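Local coordinates for metallophosphoesterase TT1561-like domain-containing protein (Aquifex aeolicus, PDB 2YVT) that is of unknown function but belongs to the calcineurin-like metallophosphoesterases and probably hydrolyses phosphoester bonds, at residues G97-L103 with E150-Y156; F82-E87 with Y117-V122; V122-G126 with V136-G140. Residue numbers count along the deposited sequence, not the author numbering.

Contact 1: G97-L103 with E150-Y156; sequences GKNDAPL and EDFVLKY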
ATOM      1  N   GLY A  97      -0.800  -0.658   5.185  1.00  6.70           N
ATOM      2  CA  GLY A  97       0.545  -0.373   5.652  1.00  7.45           C
ATOM      3  C   GLY A  97       0.883  -1.025   6.987  1.00  7.69           C
ATOM      4  O   GLY A  97       0.085  -1.790   7.561  1.00  7.84           O
ATOM      5  N   LYS A  98       2.089  -0.740   7.471  1.00  7.50           N
ATOM      6  CA  LYS A  98       2.556  -1.241   8.761  1.00  8.77           C
ATOM      7  C   LYS A  98       1.591  -0.917   9.907  1.00  7.94           C
ATOM      8  O   LYS A  98       1.453  -1.699  10.841  1.00  9.33           O
ATOM      9  CB  LYS A  98       3.939  -0.659   9.034  1.00 10.37           C
ATOM     10  CG  LYS A  98       4.560  -0.966  10.367  1.00 14.39           C
ATOM     11  CD  LYS A  98       5.921  -0.261  10.499  1.00 14.98           C
ATOM     12  CE  LYS A  98       5.873   1.236  10.106  1.00 18.60           C
ATOM     13  NZ  LYS A  98       6.245   1.583   8.685  1.00 21.54           N
ATOM     14  N   ASN A  99       0.919   0.228   9.838  1.00  8.70           N
ATOM     15  CA  ASN A  99       0.073   0.655  10.957  1.00  8.57           C
ATOM     16  C   ASN A  99      -1.400   0.296  10.800  1.00  8.55           C
ATOM     17  O   ASN A  99      -2.245   0.706  11.604  1.00  9.81           O
ATOM     18  CB  ASN A  99       0.239   2.150  11.199  1.00 10.51           C
ATOM     19  CG  ASN A  99       1.646   2.503  11.600  1.00 12.00           C
ATOM     20  OD1 ASN A  99       2.364   3.172  10.855  1.00 14.10           O
ATOM     21  ND2 ASN A  99       2.069   2.012  12.755  1.00 12.94           N
ATOM     22  N   ASP A 100      -1.703  -0.486   9.769  1.00  8.94           N
ATOM     23  CA  ASP A 100      -3.087  -0.837   9.475  1.00  7.50           C
ATOM     24  C   ASP A 100      -3.398  -2.198  10.076  1.00  8.56           C
ATOM     25  O   ASP A 100      -3.596  -3.202   9.385  1.00 10.88           O
ATOM     26  CB  ASP A 100      -3.328  -0.734   7.974  1.00  9.19           C
ATOM     27  CG  ASP A 100      -3.172   0.692   7.489  1.00  8.48           C
ATOM     28  OD1 ASP A 100      -3.532   1.599   8.267  1.00  9.99           O
ATOM     29  OD2 ASP A 100      -2.671   0.913   6.365  1.00  8.83           O
ATOM     30  N   ALA A 101      -3.407  -2.182  11.401  1.00  9.33           N
ATOM     31  CA  ALA A 101      -3.458  -3.369  12.225  1.00  9.24           C
ATOM     32  C   ALA A 101      -4.386  -3.105  13.415  1.00 10.31           C
ATOM     33  O   ALA A 101      -4.588  -1.951  13.791  1.00 10.27           O
ATOM     34  CB  ALA A 101      -2.053  -3.694  12.720  1.00 10.23           C
ATOM     35  N   PRO A 102      -4.948  -4.171  14.013  1.00  9.34           N
ATOM     36  CA  PRO A 102      -4.804  -5.586  13.648  1.00  9.76           C
ATOM     37  C   PRO A 102      -5.337  -5.925  12.254  1.00  9.69           C
ATOM     38  O   PRO A 102      -6.368  -5.384  11.820  1.00  9.19           O
ATOM     39  CB  PRO A 102      -5.624  -6.312  14.727  1.00 10.22           C
ATOM     40  CG  PRO A 102      -5.673  -5.337  15.883  1.00 10.21           C
ATOM     41  CD  PRO A 102      -5.779  -3.999  15.218  1.00 10.29           C
ATOM     42  N   LEU A 103      -4.640  -6.822  11.559  1.00  9.54           N
ATOM     43  CA  LEU A 103      -5.093  -7.238  10.237  1.00 10.26           C
ATOM     44  C   LEU A 103      -6.539  -7.728  10.255  1.00  9.81           C
ATOM     45  O   LEU A 103      -7.314  -7.404   9.352  1.00 10.21           O
ATOM     46  CB  LEU A 103      -4.182  -8.308   9.635  1.00 10.66           C
ATOM     47  CG  LEU A 103      -4.530  -8.756   8.212  1.00 11.38           C
ATOM     48  CD1 LEU A 103      -4.475  -7.586   7.203  1.00 11.69           C
ATOM     49  CD2 LEU A 103      -3.593  -9.869   7.789  1.00 12.69           C
ATOM     50  N   GLU A 150       1.003  -9.276  13.141  1.00  9.48           N
ATOM     51  CA  GLU A 150      -0.204  -8.818  12.462  1.00  9.51           C
ATOM     52  C   GLU A 150      -1.205  -8.113  13.362  1.00  9.57           C
ATOM     53  O   GLU A 150      -2.228  -7.651  12.878  1.00 10.71           O
ATOM     54  CB  GLU A 150      -0.899  -9.968  11.730  1.00  9.90           C
ATOM     55  CG  GLU A 150      -0.056 -10.625  10.653  1.00 11.20           C
ATOM     56  CD  GLU A 150      -0.804 -11.719   9.923  1.00 10.99           C
ATOM     57  OE1 GLU A 150      -1.292 -12.674  10.579  1.00 14.76           O
ATOM     58  OE2 GLU A 150      -0.911 -11.622   8.688  1.00 11.93           O
ATOM     59  N   ASP A 151      -0.924  -8.042  14.665  1.00  9.42           N
ATOM     60  CA  ASP A 151      -1.881  -7.452  15.600  1.00 10.16           C
ATOM     61  C   ASP A 151      -1.579  -5.997  15.980  1.00  9.70           C
ATOM     62  O   ASP A 151      -2.445  -5.143  15.864  1.00 10.92           O
ATOM     63  CB  ASP A 151      -2.016  -8.327  16.854  1.00 11.66           C
ATOM     64  CG  ASP A 151      -2.656  -9.676  16.559  1.00 14.40           C
ATOM     65  OD1 ASP A 151      -3.139  -9.887  15.433  1.00 16.46           O
ATOM     66  OD2 ASP A 151      -2.679 -10.535  17.460  1.00 17.00           O
ATOM     67  N   PHE A 152      -0.369  -5.724  16.456  1.00  9.53           N
ATOM     68  CA  PHE A 152      -0.012  -4.361  16.857  1.00  9.60           C
ATOM     69  C   PHE A 152       0.426  -3.544  15.660  1.00  9.99           C
ATOM     70  O   PHE A 152       0.252  -2.327  15.634  1.00 11.16           O
ATOM     71  CB  PHE A 152       1.110  -4.381  17.890  1.00 10.46           C
ATOM     72  CG  PHE A 152       0.686  -4.915  19.221  1.00 10.96           C
ATOM     73  CD1 PHE A 152       0.292  -4.045  20.238  1.00 10.67           C
ATOM     74  CD2 PHE A 152       0.688  -6.288  19.466  1.00 11.72           C
ATOM     75  CE1 PHE A 152      -0.112  -4.544  21.478  1.00 11.87           C
ATOM     76  CE2 PHE A 152       0.288  -6.795  20.705  1.00 11.86           C
ATOM     77  CZ  PHE A 152      -0.108  -5.920  21.711  1.00 11.59           C
ATOM     78  N   VAL A 153       1.011  -4.243  14.687  1.00  9.87           N
ATOM     79  CA  VAL A 153       1.514  -3.670  13.439  1.00  9.97           C
ATOM     80  C   VAL A 153       1.449  -4.790  12.409  1.00  9.00           C
ATOM     81  O   VAL A 153       1.235  -5.950  12.776  1.00  9.73           O
ATOM     82  CB  VAL A 153       2.993  -3.168  13.549  1.00 10.27           C
ATOM     83  CG1 VAL A 153       3.078  -1.844  14.313  1.00 12.70           C
ATOM     84  CG2 VAL A 153       3.915  -4.234  14.154  1.00 10.70           C
ATOM     85  N   LEU A 154       1.642  -4.458  11.132  1.00  7.90           N
ATOM     86  CA  LEU A 154       1.791  -5.476  10.093  1.00  8.02           C
ATOM     87  C   LEU A 154       3.250  -5.546   9.661  1.00  8.16           C
ATOM     88  O   LEU A 154       3.761  -4.627   9.020  1.00  9.29           O
ATOM     89  CB  LEU A 154       0.923  -5.170   8.866  1.00  7.59           C
ATOM     90  CG  LEU A 154      -0.578  -4.987   9.023  1.00  7.28           C
ATOM     91  CD1 LEU A 154      -1.209  -4.992   7.627  1.00  8.53           C
ATOM     92  CD2 LEU A 154      -1.146  -6.091   9.904  1.00  9.27           C
ATOM     93  N   LYS A 155       3.910  -6.637  10.032  1.00  8.30           N
ATOM     94  CA  LYS A 155       5.291  -6.909   9.621  1.00  8.85           C
ATOM     95  C   LYS A 155       5.383  -8.359   9.157  1.00  9.01           C
ATOM     96  O   LYS A 155       4.808  -9.254   9.781  1.00  9.05           O
ATOM     97  CB  LYS A 155       6.274  -6.689  10.781  1.00 10.15           C
ATOM     98  CG  LYS A 155       6.339  -5.266  11.317  1.00 13.07           C
ATOM     99  CD  LYS A 155       7.564  -5.124  12.227  1.00 16.02           C
ATOM    100  CE  LYS A 155       7.758  -3.708  12.721  1.00 18.85           C
ATOM    101  NZ  LYS A 155       8.948  -3.611  13.617  1.00 20.64           N
ATOM    102  N   TYR A 156       6.087  -8.592   8.054  1.00  8.05           N
ATOM    103  CA  TYR A 156       6.220  -9.938   7.504  1.00  8.56           C
ATOM    104  C   TYR A 156       7.678 -10.258   7.223  1.00  8.85           C
ATOM    105  O   TYR A 156       8.440  -9.373   6.833  1.00 10.77           O
ATOM    106  CB  TYR A 156       5.406 -10.070   6.222  1.00  8.01           C
ATOM    107  CG  TYR A 156       3.931  -9.929   6.470  1.00  8.41           C
ATOM    108  CD1 TYR A 156       3.188 -11.011   6.937  1.00  8.40           C
ATOM    109  CD2 TYR A 156       3.278  -8.706   6.271  1.00  8.19           C
ATOM    110  CE1 TYR A 156       1.827 -10.896   7.191  1.00  8.14           C
ATOM    111  CE2 TYR A 156       1.894  -8.576   6.523  1.00  7.87           C
ATOM    112  CZ  TYR A 156       1.186  -9.685   6.983  1.00  8.24           C
ATOM    113  OH  TYR A 156      -0.157  -9.590   7.246  1.00  8.66           O
TER
HETATM  114  O   HOH W   1       0.303   0.369  14.490  1.00 13.60           O
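Two backbone hydrogen bonds join the irregular loop 97-103 to residues 150-156, one near each end of the interface. Leu154 N donates to Lys98 O at 2.8 Å, and Leu103 N donates to Glu150 O at 2.9 Å. The second bond is supported by a CA-H...O contact, Pro102 CA to Glu150 O at 3.4 Å. The cis peptide before Pro102 turns the chain at the foot of helix 103-112, where Pro102 is the N-cap, and brings Pro102 CG to 3.2 Å from Asp151 O.

Apolar packing fills the space between these bonds. Leu154 CD2 lies 3.8 Å from both Ala101 CB and Leu103 CB, and Ala101 CB also rests 3.6 Å from Val153 CA. Leu154 CD1 touches the carbonyl oxygen of Gly97 (3.5 Å).

Within the loop, the type I turn 97-100 is closed by Asp100 N to Gly97 O (3.1 Å), and Gly97 N in turn donates to Asp100 OD2 (2.7 Å); both Asp100 carboxylate oxygens also accept backbone bonds from Ile42 and Leu43. Tyr156 OH donates to Glu150 OE2 at 2.6 Å. Across the interface, a water accepts from Asn99 ND2 (3.0 Å) and donates to Phe152 O (2.9 Å); Asn99 ND2 also bonds Glu49. Lys98 NZ hydrogen-bonds Tyr181 OH, and Asp151 forms a salt bridge with Arg64.

The Gly-Lys-Asn-Asp turn follows strand 91-95, where calcineurin-like phosphoesterases carry their Gly-Asn-His-Asp/Glu loop, so this contact joins what is probably the counterpart of that active-site loop to the residues leading into strand 155-157.

Contact 2: F82-E87 with Y117-V122; sequences FREIGE and YPNIRV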
ATOM      1  N   PHE A  82     -13.028   3.892   4.305  1.00  9.63           N
ATOM      2  CA  PHE A  82     -13.675   3.186   3.206  1.00 10.33           C
ATOM      3  C   PHE A  82     -14.841   3.968   2.627  1.00 10.34           C
ATOM      4  O   PHE A  82     -15.015   4.006   1.409  1.00 10.85           O
ATOM      5  CB  PHE A  82     -14.081   1.769   3.600  1.00 11.08           C
ATOM      6  CG  PHE A  82     -12.919   0.832   3.708  1.00 11.45           C
ATOM      7  CD1 PHE A  82     -12.256   0.401   2.560  1.00 13.35           C
ATOM      8  CD2 PHE A  82     -12.465   0.399   4.946  1.00 11.44           C
ATOM      9  CE1 PHE A  82     -11.159  -0.463   2.646  1.00 13.13           C
ATOM     10  CE2 PHE A  82     -11.372  -0.464   5.048  1.00 11.58           C
ATOM     11  CZ  PHE A  82     -10.715  -0.895   3.893  1.00 12.03           C
ATOM     12  N   ARG A  83     -15.603   4.638   3.487  1.00 11.91           N
ATOM     13  CA  ARG A  83     -16.701   5.475   3.003  1.00 12.70           C
ATOM     14  C   ARG A  83     -16.187   6.617   2.115  1.00 12.41           C
ATOM     15  O   ARG A  83     -16.660   6.805   0.996  1.00 12.19           O
ATOM     16  CB  ARG A  83     -17.528   6.023   4.176  1.00 14.33           C
ATOM     17  CG  ARG A  83     -18.532   7.096   3.774  1.00 17.00           C
ATOM     18  CD  ARG A  83     -19.504   7.418   4.897  1.00 20.72           C
ATOM     19  NE  ARG A  83     -18.826   7.850   6.119  1.00 23.95           N
ATOM     20  CZ  ARG A  83     -18.395   9.087   6.363  1.00 26.30           C
ATOM     21  NH1 ARG A  83     -18.551  10.058   5.468  1.00 27.22           N
ATOM     22  NH2 ARG A  83     -17.790   9.353   7.515  1.00 28.06           N
ATOM     23  N   GLU A  84     -15.204   7.368   2.609  1.00 10.98           N
ATOM     24  CA  GLU A  84     -14.770   8.570   1.903  1.00 11.49           C
ATOM     25  C   GLU A  84     -13.980   8.257   0.639  1.00 11.13           C
ATOM     26  O   GLU A  84     -14.102   8.954  -0.365  1.00 12.85           O
ATOM     27  CB  GLU A  84     -14.029   9.523   2.852  1.00 12.27           C
ATOM     28  CG  GLU A  84     -14.953  10.037   3.952  1.00 15.53           C
ATOM     29  CD  GLU A  84     -14.504  11.334   4.592  1.00 16.91           C
ATOM     30  OE1 GLU A  84     -13.525  11.942   4.133  1.00 18.88           O
ATOM     31  OE2 GLU A  84     -15.153  11.743   5.571  1.00 20.59           O
ATOM     32  N   ILE A  85     -13.193   7.185   0.674  1.00 10.15           N
ATOM     33  CA  ILE A  85     -12.560   6.708  -0.551  1.00 11.24           C
ATOM     34  C   ILE A  85     -13.604   6.136  -1.517  1.00 10.83           C
ATOM     35  O   ILE A  85     -13.572   6.431  -2.709  1.00 11.58           O
ATOM     36  CB  ILE A  85     -11.456   5.668  -0.259  1.00 12.79           C
ATOM     37  CG1 ILE A  85     -10.267   6.342   0.425  1.00 14.25           C
ATOM     38  CG2 ILE A  85     -11.008   4.959  -1.553  1.00 15.28           C
ATOM     39  CD1 ILE A  85      -9.526   7.382  -0.440  1.00 15.42           C
ATOM     40  N   GLY A  86     -14.526   5.324  -0.995  1.00 11.07           N
ATOM     41  CA  GLY A  86     -15.592   4.736  -1.813  1.00 11.10           C
ATOM     42  C   GLY A  86     -16.394   5.780  -2.575  1.00 11.29           C
ATOM     43  O   GLY A  86     -16.671   5.614  -3.765  1.00 11.67           O
ATOM     44  N   GLU A  87     -16.732   6.870  -1.889  1.00 12.56           N
ATOM     45  CA  GLU A  87     -17.511   7.964  -2.483  1.00 13.04           C
ATOM     46  C   GLU A  87     -16.803   8.706  -3.623  1.00 12.65           C
ATOM     47  O   GLU A  87     -17.441   9.460  -4.359  1.00 14.03           O
ATOM     48  CB  GLU A  87     -17.960   8.943  -1.397  1.00 14.98           C
ATOM     49  CG  GLU A  87     -19.031   8.345  -0.496  1.00 18.23           C
ATOM     50  CD  GLU A  87     -19.636   9.339   0.474  1.00 21.68           C
ATOM     51  OE1 GLU A  87     -19.213  10.517   0.486  1.00 24.93           O
ATOM     52  OE2 GLU A  87     -20.548   8.937   1.225  1.00 23.83           O
ATOM     53  N   TYR A 117     -19.689  -0.013  -1.214  1.00 12.75           N
ATOM     54  CA  TYR A 117     -18.574   0.443  -2.052  1.00 12.31           C
ATOM     55  C   TYR A 117     -17.951  -0.705  -2.850  1.00 11.41           C
ATOM     56  O   TYR A 117     -16.791  -1.068  -2.625  1.00 12.76           O
ATOM     57  CB  TYR A 117     -17.541   1.222  -1.204  1.00 13.53           C
ATOM     58  CG  TYR A 117     -18.229   2.195  -0.286  1.00 14.29           C
ATOM     59  CD1 TYR A 117     -18.866   3.329  -0.794  1.00 14.93           C
ATOM     60  CD2 TYR A 117     -18.311   1.950   1.084  1.00 14.23           C
ATOM     61  CE1 TYR A 117     -19.548   4.201   0.040  1.00 15.28           C
ATOM     62  CE2 TYR A 117     -18.995   2.814   1.922  1.00 15.67           C
ATOM     63  CZ  TYR A 117     -19.609   3.931   1.396  1.00 14.68           C
ATOM     64  OH  TYR A 117     -20.285   4.777   2.245  1.00 17.68           O
ATOM     65  N   PRO A 118     -18.717  -1.273  -3.806  1.00 11.60           N
ATOM     66  CA  PRO A 118     -18.199  -2.391  -4.596  1.00 11.99           C
ATOM     67  C   PRO A 118     -17.040  -1.998  -5.511  1.00 12.05           C
ATOM     68  O   PRO A 118     -16.416  -2.879  -6.116  1.00 13.46           O
ATOM     69  CB  PRO A 118     -19.416  -2.835  -5.422  1.00 12.53           C
ATOM     70  CG  PRO A 118     -20.269  -1.608  -5.519  1.00 12.70           C
ATOM     71  CD  PRO A 118     -20.094  -0.912  -4.205  1.00 11.28           C
ATOM     72  N   ASN A 119     -16.759  -0.694  -5.595  1.00 10.93           N
ATOM     73  CA  ASN A 119     -15.619  -0.179  -6.362  1.00 10.21           C
ATOM     74  C   ASN A 119     -14.285  -0.440  -5.675  1.00  9.74           C
ATOM     75  O   ASN A 119     -13.235  -0.372  -6.315  1.00 11.40           O
ATOM     76  CB  ASN A 119     -15.770   1.321  -6.682  1.00 10.64           C
ATOM     77  CG  ASN A 119     -16.056   2.183  -5.450  1.00 10.19           C
ATOM     78  OD1 ASN A 119     -16.826   1.802  -4.559  1.00 11.28           O
ATOM     79  ND2 ASN A 119     -15.452   3.374  -5.413  1.00 11.11           N
ATOM     80  N   ILE A 120     -14.331  -0.750  -4.379  1.00  9.58           N
ATOM     81  CA  ILE A 120     -13.106  -0.971  -3.596  1.00 10.37           C
ATOM     82  C   ILE A 120     -12.757  -2.452  -3.492  1.00 10.62           C
ATOM     83  O   ILE A 120     -13.615  -3.286  -3.184  1.00 11.98           O
ATOM     84  CB  ILE A 120     -13.232  -0.387  -2.164  1.00 10.56           C
ATOM     85  CG1 ILE A 120     -13.481   1.123  -2.210  1.00 11.33           C
ATOM     86  CG2 ILE A 120     -11.986  -0.723  -1.323  1.00 11.93           C
ATOM     87  CD1 ILE A 120     -13.738   1.728  -0.842  1.00 12.61           C
ATOM     88  N   ARG A 121     -11.486  -2.766  -3.731  1.00 10.93           N
ATOM     89  CA  ARG A 121     -10.947  -4.086  -3.455  1.00 11.23           C
ATOM     90  C   ARG A 121      -9.664  -3.943  -2.657  1.00 10.72           C
ATOM     91  O   ARG A 121      -8.734  -3.280  -3.097  1.00 10.79           O
ATOM     92  CB  ARG A 121     -10.667  -4.810  -4.766  1.00 14.98           C
ATOM     93  CG  ARG A 121     -10.024  -6.162  -4.588  1.00 20.05           C
ATOM     94  CD  ARG A 121      -9.988  -6.914  -5.893  1.00 25.64           C
ATOM     95  NE  ARG A 121     -11.204  -7.692  -6.131  1.00 30.13           N
ATOM     96  CZ  ARG A 121     -11.318  -8.994  -5.879  1.00 31.20           C
ATOM     97  NH1 ARG A 121     -10.293  -9.672  -5.377  1.00 31.97           N
ATOM     98  NH2 ARG A 121     -12.462  -9.617  -6.125  1.00 33.45           N
ATOM     99  N   VAL A 122      -9.627  -4.555  -1.478  1.00  9.86           N
ATOM    100  CA  VAL A 122      -8.398  -4.624  -0.698  1.00 10.70           C
ATOM    101  C   VAL A 122      -7.566  -5.797  -1.207  1.00 10.58           C
ATOM    102  O   VAL A 122      -8.076  -6.916  -1.344  1.00 12.29           O
ATOM    103  CB  VAL A 122      -8.686  -4.779   0.821  1.00 11.35           C
ATOM    104  CG1 VAL A 122      -7.421  -5.153   1.576  1.00 12.79           C
ATOM    105  CG2 VAL A 122      -9.284  -3.496   1.379  1.00 14.21           C
TER
HETATM  106  O   HOH W   2     -21.811   6.550   1.172  1.00 27.45           O
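Phe82 adopts an m rotamer (chi1 -74°) that carries its ring from the last turns of helix 65-86 to strand 120-122. The ring meets the strand with its edge: CD1 lies 3.9 Å from Ile120 CD1, and CE1 lies 3.8 Å from Val122 CG2. Ile120, in the extended mt conformation, reaches under the helix, so that its CD1 stands 3.4 Å from Phe82 O, 3.7 Å from Gly86 CA and 4.3 Å from Ile85 CG2.

Helix segment 82-86 and strand 120-122 run at 129° to one another, their axes 10.4 Å apart at closest approach, the layering of an alpha/beta fold in which helices cover a largely parallel sheet. Strand 120-122 is an outermost strand of that sheet beside strand 91-95, and helix 103-112 makes the connection between these two parallel strands, a beta-alpha-beta unit. Phe82 and Val122 both touch Ala110 of this helix, so three elements share the apolar patch.

Tyr117, with chi1 at -45°, lays its ring along the helix: the carbonyl oxygens of Phe82 and Arg83 lie over one face, and CD1 comes to 3.7 Å from Gly86 CA. A beta carbon at Gly86 would collide with that ring. The hydroxyl ends 3.3 Å from Arg83 CG, and a water 2.6 Å from Tyr117 OH donates to Glu87 OE2 at 2.7 Å. Asn119, in the less common p rotamer, swings its amide toward the backbone of Gly86, where ND2 donates to Gly86 O at 3.0 Å; the same nitrogen also bonds Val90 O.

Contact 3: V122-G126 with V136-G140; sequences VLHEG and VIGFG
Strand 134-144 supplies segment 136-140, against which the linker 122-126 folds back antiparallel, running from the end of strand 120-122 in one sheet to strand 126-130 in the other, as in the two-sheet calcineurin-like fold. At Val136 (phi/psi -108/122, chi1 t), CG1 packs 3.6 Å from CD1 of Leu123 (-115/111), whose side chain is mt. Ile137 (-113/135) turns its side chain away from the linker, while its CA makes a CA-H...O contact of 3.5 Å with Gly126 O.

Gly138 (-124/140) carries the register. It pairs with Gly126, CA to CA 5.8 Å, as an antiparallel hydrogen-bonded pair: Gly138 N donates to Gly126 O at 3.0 Å, and Gly138 O receives weak bonds from Glu125 N at 2.8 Å and Gly126 N at 3.4 Å. Two residues facing one make a G1 beta bulge, with Glu125 in the left-handed region (59/38) and Gly126 fully extended (-163/-175). Leu123 O lies 3.7 Å from Gly138 CA, where a beta carbon would clash.

Phe139 (-148/104, chi1 -157°) offers a ring face to Glu125 CG, 3.9 Å from the centroid in a CH-pi contact; Glu125 is m, t at chi1 and chi2, and its carboxylate bonds Tyr160. The Phe139 and His124 rings meet obliquely, centroids 5.4 Å apart, planes at 78°. Gly140 N (-88/-172) donates to ND1 of His124 (-149/115, chi1 180°, chi2 59°) at 2.8 Å. Because ND1 accepts this hydrogen bond, a neutral His124 would carry its proton on NE2, which suits the probable hydrogen bond with Tyr156 OH.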
ATOM      1  N   VAL A 122      -9.627  -4.555  -1.478  1.00  9.86           N
ATOM      2  CA  VAL A 122      -8.398  -4.624  -0.698  1.00 10.70           C
ATOM      3  C   VAL A 122      -7.566  -5.797  -1.207  1.00 10.58           C
ATOM      4  O   VAL A 122      -8.076  -6.916  -1.344  1.00 12.29           O
ATOM      5  CB  VAL A 122      -8.686  -4.779   0.821  1.00 11.35           C
ATOM      6  CG1 VAL A 122      -7.421  -5.153   1.576  1.00 12.79           C
ATOM      7  CG2 VAL A 122      -9.284  -3.496   1.379  1.00 14.21           C
ATOM      8  N   LEU A 123      -6.295  -5.528  -1.506  1.00 10.05           N
ATOM      9  CA  LEU A 123      -5.368  -6.562  -1.952  1.00 10.52           C
ATOM     10  C   LEU A 123      -4.274  -6.722  -0.924  1.00 10.50           C
ATOM     11  O   LEU A 123      -3.457  -5.825  -0.719  1.00  9.86           O
ATOM     12  CB  LEU A 123      -4.757  -6.209  -3.312  1.00 11.66           C
ATOM     13  CG  LEU A 123      -5.716  -6.103  -4.490  1.00 12.45           C
ATOM     14  CD1 LEU A 123      -4.930  -5.715  -5.724  1.00 12.58           C
ATOM     15  CD2 LEU A 123      -6.464  -7.406  -4.713  1.00 14.29           C
ATOM     16  N   HIS A 124      -4.288  -7.860  -0.252  1.00  9.81           N
ATOM     17  CA  HIS A 124      -3.243  -8.177   0.700  1.00  9.18           C
ATOM     18  C   HIS A 124      -3.045  -9.681   0.728  1.00  9.18           C
ATOM     19  O   HIS A 124      -3.947 -10.426   1.127  1.00  9.93           O
ATOM     20  CB  HIS A 124      -3.568  -7.644   2.101  1.00  9.04           C
ATOM     21  CG  HIS A 124      -2.507  -7.959   3.110  1.00  9.02           C
ATOM     22  ND1 HIS A 124      -1.198  -7.547   2.962  1.00  8.72           N
ATOM     23  CD2 HIS A 124      -2.550  -8.673   4.259  1.00  8.66           C
ATOM     24  CE1 HIS A 124      -0.484  -7.978   3.986  1.00  8.91           C
ATOM     25  NE2 HIS A 124      -1.277  -8.674   4.783  1.00  8.43           N
ATOM     26  N   GLU A 125      -1.864 -10.116   0.289  1.00  8.25           N
ATOM     27  CA  GLU A 125      -1.577 -11.545   0.086  1.00  9.39           C
ATOM     28  C   GLU A 125      -2.565 -12.145  -0.920  1.00 10.45           C
ATOM     29  O   GLU A 125      -3.013 -13.288  -0.785  1.00 12.23           O
ATOM     30  CB  GLU A 125      -1.610 -12.316   1.405  1.00 10.11           C
ATOM     31  CG  GLU A 125      -0.824 -11.656   2.518  1.00 11.63           C
ATOM     32  CD  GLU A 125      -0.880 -12.441   3.789  1.00 14.11           C
ATOM     33  OE1 GLU A 125      -0.468 -13.611   3.761  1.00 17.71           O
ATOM     34  OE2 GLU A 125      -1.348 -11.899   4.808  1.00 17.02           O
ATOM     35  N   GLY A 126      -2.895 -11.357  -1.936  1.00 10.42           N
ATOM     36  CA  GLY A 126      -3.915 -11.739  -2.892  1.00 11.47           C
ATOM     37  C   GLY A 126      -3.838 -10.925  -4.159  1.00 11.87           C
ATOM     38  O   GLY A 126      -2.929 -10.095  -4.345  1.00 11.46           O
ATOM     39  N   VAL A 136      -3.391  -7.827 -10.794  1.00 10.83           N
ATOM     40  CA  VAL A 136      -2.908  -6.892  -9.784  1.00 10.88           C
ATOM     41  C   VAL A 136      -2.695  -7.660  -8.491  1.00 11.07           C
ATOM     42  O   VAL A 136      -3.619  -8.293  -7.988  1.00 12.02           O
ATOM     43  CB  VAL A 136      -3.892  -5.715  -9.581  1.00 11.04           C
ATOM     44  CG1 VAL A 136      -3.272  -4.636  -8.698  1.00 12.05           C
ATOM     45  CG2 VAL A 136      -4.261  -5.112 -10.940  1.00 13.48           C
ATOM     46  N   ILE A 137      -1.466  -7.621  -7.984  1.00 10.90           N
ATOM     47  CA  ILE A 137      -1.100  -8.353  -6.771  1.00 11.87           C
ATOM     48  C   ILE A 137      -0.788  -7.341  -5.683  1.00 10.10           C
ATOM     49  O   ILE A 137      -0.087  -6.360  -5.933  1.00 11.44           O
ATOM     50  CB  ILE A 137       0.135  -9.236  -7.018  1.00 14.11           C
ATOM     51  CG1 ILE A 137      -0.168 -10.270  -8.107  1.00 16.65           C
ATOM     52  CG2 ILE A 137       0.584  -9.940  -5.736  1.00 15.38           C
ATOM     53  CD1 ILE A 137       1.063 -10.951  -8.606  1.00 20.93           C
ATOM     54  N   GLY A 138      -1.307  -7.574  -4.481  1.00  9.17           N
ATOM     55  CA  GLY A 138      -1.004  -6.710  -3.343  1.00  8.57           C
ATOM     56  C   GLY A 138      -0.429  -7.480  -2.175  1.00  8.67           C
ATOM     57  O   GLY A 138      -0.872  -8.584  -1.868  1.00  8.94           O
ATOM     58  N   PHE A 139       0.570  -6.901  -1.519  1.00  7.86           N
ATOM     59  CA  PHE A 139       1.102  -7.488  -0.293  1.00  8.14           C
ATOM     60  C   PHE A 139       1.559  -6.328   0.587  1.00  8.28           C
ATOM     61  O   PHE A 139       2.583  -5.684   0.322  1.00  8.58           O
ATOM     62  CB  PHE A 139       2.252  -8.466  -0.602  1.00  8.95           C
ATOM     63  CG  PHE A 139       2.494  -9.498   0.485  1.00  7.71           C
ATOM     64  CD1 PHE A 139       2.560 -10.857   0.158  1.00  8.77           C
ATOM     65  CD2 PHE A 139       2.648  -9.126   1.819  1.00  8.63           C
ATOM     66  CE1 PHE A 139       2.779 -11.830   1.141  1.00  9.06           C
ATOM     67  CE2 PHE A 139       2.866 -10.086   2.819  1.00  9.01           C
ATOM     68  CZ  PHE A 139       2.940 -11.444   2.475  1.00  8.74           C
ATOM     69  N   GLY A 140       0.754  -6.037   1.604  1.00  7.45           N
ATOM     70  CA  GLY A 140       0.996  -4.900   2.483  1.00  8.02           C
ATOM     71  C   GLY A 140       1.895  -5.182   3.672  1.00  7.60           C
ATOM     72  O   GLY A 140       2.513  -6.250   3.782  1.00  8.15           O
TER

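Contacts 1 and 3 are buried, whereas contact 2 lies nearer the surface at the first sheet's margin. Val122 belongs to both contact 2 and contact 3: there the chain leaves that sheet and crosses to the second, which strands 134-144 and 155-157 share. Contact 3 is nested within the loop closed by contact 1, and they touch where Tyr156 OH lies 2.9 Å from His124 NE2, probably a hydrogen bond. Both include backbone hydrogen bonds, accompanied by apolar packing around Leu154 in contact 1 and by the His124 side chain in contact 3. Contact 2 relies instead on apolar side chains, with one hydrogen bond from a side-chain amide and a water at its outer edge.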